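Local structure of meso-diaminopimelate dehydrogenase (Clostridium tetani, 3WGY) at residues Ser120-Arg132 against Phe269-Val283. The protein catalyses, in its natural form, the reversible NADP-dependent oxidative deamination of meso-2,6-diaminopimelate, and here binds the 2-oxo acid 4-methyl-2-oxovalerate. The protein carries 6 engineered substitutions. Residues are numbered along the deposited sequence; the frame is centred on the assembly and turned at random.
Engineered in segment 269-283: S276 (natural residue Asn).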
loop_
_atom_site.group_PDB
_atom_site.type_symbol
_atom_site.label_atom_id
_atom_site.label_comp_id
_atom_site.label_asym_id
_atom_site.label_seq_id
_atom_site.Cartn_x
_atom_site.Cartn_y
_atom_site.Cartn_z
ATOM N N SER B 120 -6.519 0.019 -16.595
ATOM C CA SER B 120 -5.823 1.022 -15.809
ATOM C C SER B 120 -4.916 0.576 -14.663
ATOM O O SER B 120 -5.002 1.113 -13.553
ATOM C CB SER B 120 -6.844 2.030 -15.276
ATOM O OG SER B 120 -7.587 2.619 -16.335
ATOM N N THR B 121 -4.047 -0.395 -14.914
ATOM C CA THR B 121 -3.116 -0.817 -13.875
ATOM C C THR B 121 -1.750 -0.195 -14.208
ATOM O O THR B 121 -1.560 0.345 -15.300
ATOM C CB THR B 121 -3.022 -2.363 -13.771
ATOM O OG1 THR B 121 -2.249 -2.714 -12.613
ATOM C CG2 THR B 121 -2.385 -2.954 -15.001
ATOM N N GLY B 122 -0.818 -0.263 -13.263
ATOM C CA GLY B 122 0.502 0.326 -13.441
ATOM C C GLY B 122 0.787 1.056 -12.138
ATOM O O GLY B 122 0.245 0.647 -11.103
ATOM N N TRP B 123 1.612 2.105 -12.141
ATOM C CA TRP B 123 1.840 2.798 -10.876
ATOM C C TRP B 123 0.843 3.937 -10.684
ATOM O O TRP B 123 0.422 4.203 -9.564
ATOM C CB TRP B 123 3.307 3.257 -10.689
ATOM C CG TRP B 123 3.974 4.096 -11.756
ATOM C CD1 TRP B 123 4.448 3.669 -12.966
ATOM C CD2 TRP B 123 4.355 5.479 -11.643
ATOM N NE1 TRP B 123 5.108 4.697 -13.606
ATOM C CE2 TRP B 123 5.065 5.818 -12.818
ATOM C CE3 TRP B 123 4.167 6.462 -10.661
ATOM C CZ2 TRP B 123 5.587 7.099 -13.040
ATOM C CZ3 TRP B 123 4.691 7.738 -10.883
ATOM C CH2 TRP B 123 5.391 8.042 -12.062
ATOM N N ASP B 124 0.459 4.606 -11.770
ATOM C CA ASP B 124 -0.577 5.641 -11.697
ATOM C C ASP B 124 -1.124 5.917 -13.084
ATOM O O ASP B 124 -0.483 6.589 -13.895
ATOM C CB ASP B 124 -0.078 6.950 -11.082
ATOM C CG ASP B 124 -1.233 7.849 -10.621
ATOM O OD1 ASP B 124 -2.409 7.468 -10.839
ATOM O OD2 ASP B 124 -0.976 8.928 -10.039
ATOM N N PRO B 125 -2.333 5.412 -13.372
ATOM C CA PRO B 125 -3.163 4.622 -12.450
ATOM C C PRO B 125 -2.555 3.276 -12.045
ATOM O O PRO B 125 -1.667 2.744 -12.717
ATOM C CB PRO B 125 -4.464 4.453 -13.231
ATOM C CG PRO B 125 -3.962 4.321 -14.640
ATOM C CD PRO B 125 -2.939 5.444 -14.716
ATOM N N GLY B 126 -3.052 2.735 -10.937
ATOM C CA GLY B 126 -2.557 1.465 -10.448
ATOM C C GLY B 126 -2.233 1.533 -8.970
ATOM O O GLY B 126 -3.125 1.709 -8.138
ATOM N N LEU B 127 -0.951 1.413 -8.635
ATOM C CA LEU B 127 -0.550 1.446 -7.233
ATOM C C LEU B 127 -0.920 2.757 -6.537
ATOM O O LEU B 127 -1.371 2.746 -5.394
ATOM C CB LEU B 127 0.949 1.178 -7.106
ATOM C CG LEU B 127 1.404 -0.101 -7.817
ATOM C CD1 LEU B 127 2.873 -0.346 -7.520
ATOM C CD2 LEU B 127 0.567 -1.284 -7.350
ATOM N N PHE B 128 -0.738 3.885 -7.212
ATOM C CA PHE B 128 -1.082 5.149 -6.581
ATOM C C PHE B 128 -2.572 5.222 -6.287
ATOM O O PHE B 128 -2.982 5.735 -5.246
ATOM C CB PHE B 128 -0.642 6.325 -7.460
ATOM C CG PHE B 128 0.819 6.664 -7.329
ATOM C CD1 PHE B 128 1.689 5.816 -6.656
ATOM C CD2 PHE B 128 1.327 7.824 -7.891
ATOM C CE1 PHE B 128 3.045 6.124 -6.550
ATOM C CE2 PHE B 128 2.683 8.140 -7.788
ATOM C CZ PHE B 128 3.541 7.293 -7.120
ATOM N N SER B 129 -3.377 4.687 -7.203
ATOM C CA SER B 129 -4.824 4.668 -7.059
ATOM C C SER B 129 -5.206 3.897 -5.799
ATOM O O SER B 129 -6.023 4.354 -5.007
ATOM C CB SER B 129 -5.471 3.988 -8.274
ATOM O OG SER B 129 -4.925 4.484 -9.484
ATOM N N LEU B 130 -4.608 2.722 -5.627
ATOM C CA LEU B 130 -4.895 1.884 -4.468
ATOM C C LEU B 130 -4.574 2.617 -3.178
ATOM O O LEU B 130 -5.322 2.529 -2.202
ATOM C CB LEU B 130 -4.073 0.593 -4.516
ATOM C CG LEU B 130 -4.507 -0.487 -5.507
ATOM C CD1 LEU B 130 -3.350 -1.449 -5.771
ATOM C CD2 LEU B 130 -5.745 -1.222 -4.939
ATOM N N ASN B 131 -3.455 3.337 -3.170
ATOM C CA ASN B 131 -3.062 4.046 -1.972
ATOM C C ASN B 131 -3.879 5.285 -1.677
ATOM O O ASN B 131 -4.016 5.654 -0.511
ATOM C CB ASN B 131 -1.561 4.351 -1.991
ATOM C CG ASN B 131 -0.736 3.125 -1.626
ATOM O OD1 ASN B 131 -0.376 2.318 -2.482
ATOM N ND2 ASN B 131 -0.473 2.964 -0.346
ATOM N N ARG B 132 -4.423 5.934 -2.705
ATOM C CA ARG B 132 -5.282 7.095 -2.445
ATOM C C ARG B 132 -6.524 6.508 -1.767
ATOM O O ARG B 132 -7.007 7.019 -0.760
ATOM C CB ARG B 132 -5.710 7.789 -3.746
ATOM C CG ARG B 132 -4.594 8.433 -4.548
ATOM C CD ARG B 132 -5.151 9.070 -5.830
ATOM N NE ARG B 132 -4.092 9.321 -6.799
ATOM C CZ ARG B 132 -3.912 8.628 -7.919
ATOM N NH1 ARG B 132 -4.719 7.631 -8.248
ATOM N NH2 ARG B 132 -2.900 8.927 -8.705
ATOM N N PHE B 269 2.894 6.581 0.622
ATOM C CA PHE B 269 3.335 5.536 -0.289
ATOM C C PHE B 269 4.119 6.306 -1.339
ATOM O O PHE B 269 3.669 7.358 -1.797
ATOM C CB PHE B 269 2.157 4.829 -0.965
ATOM C CG PHE B 269 2.573 3.771 -1.957
ATOM C CD1 PHE B 269 2.959 2.502 -1.528
ATOM C CD2 PHE B 269 2.604 4.052 -3.316
ATOM C CE1 PHE B 269 3.370 1.526 -2.450
ATOM C CE2 PHE B 269 3.011 3.092 -4.241
ATOM C CZ PHE B 269 3.394 1.823 -3.805
ATOM N N ASN B 270 5.294 5.819 -1.707
ATOM C CA ASN B 270 6.061 6.514 -2.728
ATOM C C ASN B 270 6.900 5.535 -3.521
ATOM O O ASN B 270 7.173 4.425 -3.065
ATOM C CB ASN B 270 6.929 7.630 -2.113
ATOM C CG ASN B 270 8.049 7.099 -1.252
ATOM O OD1 ASN B 270 8.852 6.289 -1.700
ATOM N ND2 ASN B 270 8.119 7.569 -0.015
ATOM N N LEU B 271 7.279 5.949 -4.721
ATOM C CA LEU B 271 8.071 5.126 -5.614
ATOM C C LEU B 271 9.282 5.903 -6.128
ATOM O O LEU B 271 9.193 7.098 -6.410
ATOM C CB LEU B 271 7.217 4.687 -6.818
ATOM C CG LEU B 271 5.962 3.842 -6.566
ATOM C CD1 LEU B 271 5.092 3.847 -7.816
ATOM C CD2 LEU B 271 6.346 2.412 -6.184
ATOM N N ASN B 272 10.407 5.211 -6.258
ATOM C CA ASN B 272 11.633 5.804 -6.783
ATOM C C ASN B 272 12.066 4.828 -7.872
ATOM O O ASN B 272 12.678 3.797 -7.586
ATOM C CB ASN B 272 12.692 5.897 -5.687
ATOM C CG ASN B 272 13.952 6.614 -6.152
ATOM O OD1 ASN B 272 14.145 6.861 -7.346
ATOM N ND2 ASN B 272 14.818 6.943 -5.206
ATOM N N LEU B 273 11.755 5.157 -9.121
ATOM C CA LEU B 273 12.041 4.255 -10.234
ATOM C C LEU B 273 13.128 4.694 -11.203
ATOM O O LEU B 273 12.961 5.667 -11.934
ATOM C CB LEU B 273 10.747 4.012 -11.022
ATOM C CG LEU B 273 9.468 3.869 -10.180
ATOM C CD1 LEU B 273 8.237 3.945 -11.085
ATOM C CD2 LEU B 273 9.504 2.566 -9.403
ATOM N N GLU B 274 14.233 3.959 -11.233
ATOM C CA GLU B 274 15.315 4.295 -12.153
ATOM C C GLU B 274 14.809 4.046 -13.576
ATOM O O GLU B 274 15.229 4.703 -14.528
ATOM C CB GLU B 274 16.547 3.428 -11.872
ATOM C CG GLU B 274 17.800 3.860 -12.622
ATOM C CD GLU B 274 18.961 2.884 -12.448
ATOM O OE1 GLU B 274 19.202 2.444 -11.306
ATOM O OE2 GLU B 274 19.636 2.565 -13.454
ATOM N N SER B 275 13.888 3.098 -13.702
ATOM C CA SER B 275 13.306 2.747 -14.986
ATOM C C SER B 275 11.785 2.658 -14.874
ATOM O O SER B 275 11.232 1.610 -14.522
ATOM C CB SER B 275 13.873 1.413 -15.466
ATOM O OG SER B 275 13.342 1.060 -16.727
ATOM N N SER B 276 11.117 3.766 -15.181
ATOM C CA SER B 276 9.672 3.837 -15.110
ATOM C C SER B 276 8.980 2.741 -15.907
ATOM O O SER B 276 8.111 2.048 -15.390
ATOM C CB SER B 276 9.185 5.199 -15.615
ATOM O OG SER B 276 7.769 5.266 -15.558
ATOM N N ALA B 277 9.373 2.586 -17.164
ATOM C CA ALA B 277 8.762 1.588 -18.040
ATOM C C ALA B 277 8.874 0.152 -17.542
ATOM O O ALA B 277 7.913 -0.618 -17.627
ATOM C CB ALA B 277 9.353 1.699 -19.440
ATOM N N GLU B 278 10.037 -0.223 -17.028
ATOM C CA GLU B 278 10.207 -1.580 -16.535
ATOM C C GLU B 278 9.408 -1.826 -15.256
ATOM O O GLU B 278 9.046 -2.966 -14.943
ATOM C CB GLU B 278 11.684 -1.872 -16.292
ATOM C CG GLU B 278 12.529 -1.735 -17.543
ATOM C CD GLU B 278 13.800 -2.544 -17.459
ATOM O OE1 GLU B 278 14.592 -2.334 -16.514
ATOM O OE2 GLU B 278 13.998 -3.402 -18.341
ATOM N N PHE B 279 9.125 -0.762 -14.515
ATOM C CA PHE B 279 8.359 -0.927 -13.294
ATOM C C PHE B 279 6.911 -1.147 -13.687
ATOM O O PHE B 279 6.245 -2.037 -13.169
ATOM C CB PHE B 279 8.466 0.297 -12.398
ATOM C CG PHE B 279 7.740 0.136 -11.096
ATOM C CD1 PHE B 279 8.284 -0.640 -10.074
ATOM C CD2 PHE B 279 6.495 0.715 -10.907
ATOM C CE1 PHE B 279 7.592 -0.834 -8.875
ATOM C CE2 PHE B 279 5.791 0.526 -9.713
ATOM C CZ PHE B 279 6.342 -0.249 -8.697
ATOM N N THR B 280 6.425 -0.325 -14.609
ATOM C CA THR B 280 5.060 -0.462 -15.097
ATOM C C THR B 280 4.883 -1.888 -15.618
ATOM O O THR B 280 3.861 -2.528 -15.382
ATOM C CB THR B 280 4.785 0.511 -16.254
ATOM O OG1 THR B 280 4.956 1.852 -15.789
ATOM C CG2 THR B 280 3.362 0.325 -16.773
ATOM N N SER B 281 5.895 -2.373 -16.326
ATOM C CA SER B 281 5.875 -3.725 -16.874
ATOM C C SER B 281 5.787 -4.794 -15.786
ATOM O O SER B 281 5.068 -5.786 -15.938
ATOM C CB SER B 281 7.124 -3.966 -17.719
ATOM O OG SER B 281 7.104 -3.165 -18.882
ATOM N N SER B 282 6.528 -4.604 -14.697
ATOM C CA SER B 282 6.503 -5.565 -13.598
ATOM C C SER B 282 5.115 -5.591 -12.986
ATOM O O SER B 282 4.605 -6.651 -12.618
ATOM C CB SER B 282 7.515 -5.191 -12.512
ATOM O OG SER B 282 8.830 -5.385 -12.971
ATOM N N VAL B 283 4.512 -4.414 -12.867
ATOM C CA VAL B 283 3.185 -4.317 -12.305
ATOM C C VAL B 283 2.226 -5.051 -13.236
ATOM O O VAL B 283 1.386 -5.840 -12.787
ATOM C CB VAL B 283 2.736 -2.836 -12.162
ATOM C CG1 VAL B 283 1.279 -2.778 -11.732
ATOM C CG2 VAL B 283 3.635 -2.114 -11.142
#
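W123, F269 and V283 carry most of this buried alpha/beta junction, where helix 123-132 packs along strand 269-273, running roughly antiparallel to it (154°), and crosses the following helix 276-283 at 66°. The strand belongs to the antiparallel sheet of the C-terminal domain, which runs on into the second subunit. W123 fills the angle between strand and second helix. With CG turned between its own backbone N and carbonyl carbon, one face of its indole is covered by the methyl L273 CD1, a CH-pi contact 4.0 Å from the centroid of the five-membered ring. T280 OG1 comes to the edge of the indole, 3.4 Å from W123 CD1, while W123 CB packs on L271 CD1 and on the rim of the F279 ring. Farther along the helix, the N131 side-chain amide lies over one face of the F269 ring, which meets the F128 ring edge to edge, F269 CE2 3.8 Å from F128 CE1; L127 CB adds an oblique contact. V283 reaches the helix start: V283 CG1 lies 3.6 Å from G122 N and 3.6 Å from T121 OG1, a buried hydroxyl without a polar partner. V283 CG2 touches L127 CD1 more loosely (4.1 Å), and L127 CD1 also meets the F279 ring edge at CZ. At the indole nitrogen, W123 NE1 donates a weak, bent hydrogen bond (138°) to OG of the engineered S276, 3.3 Å away.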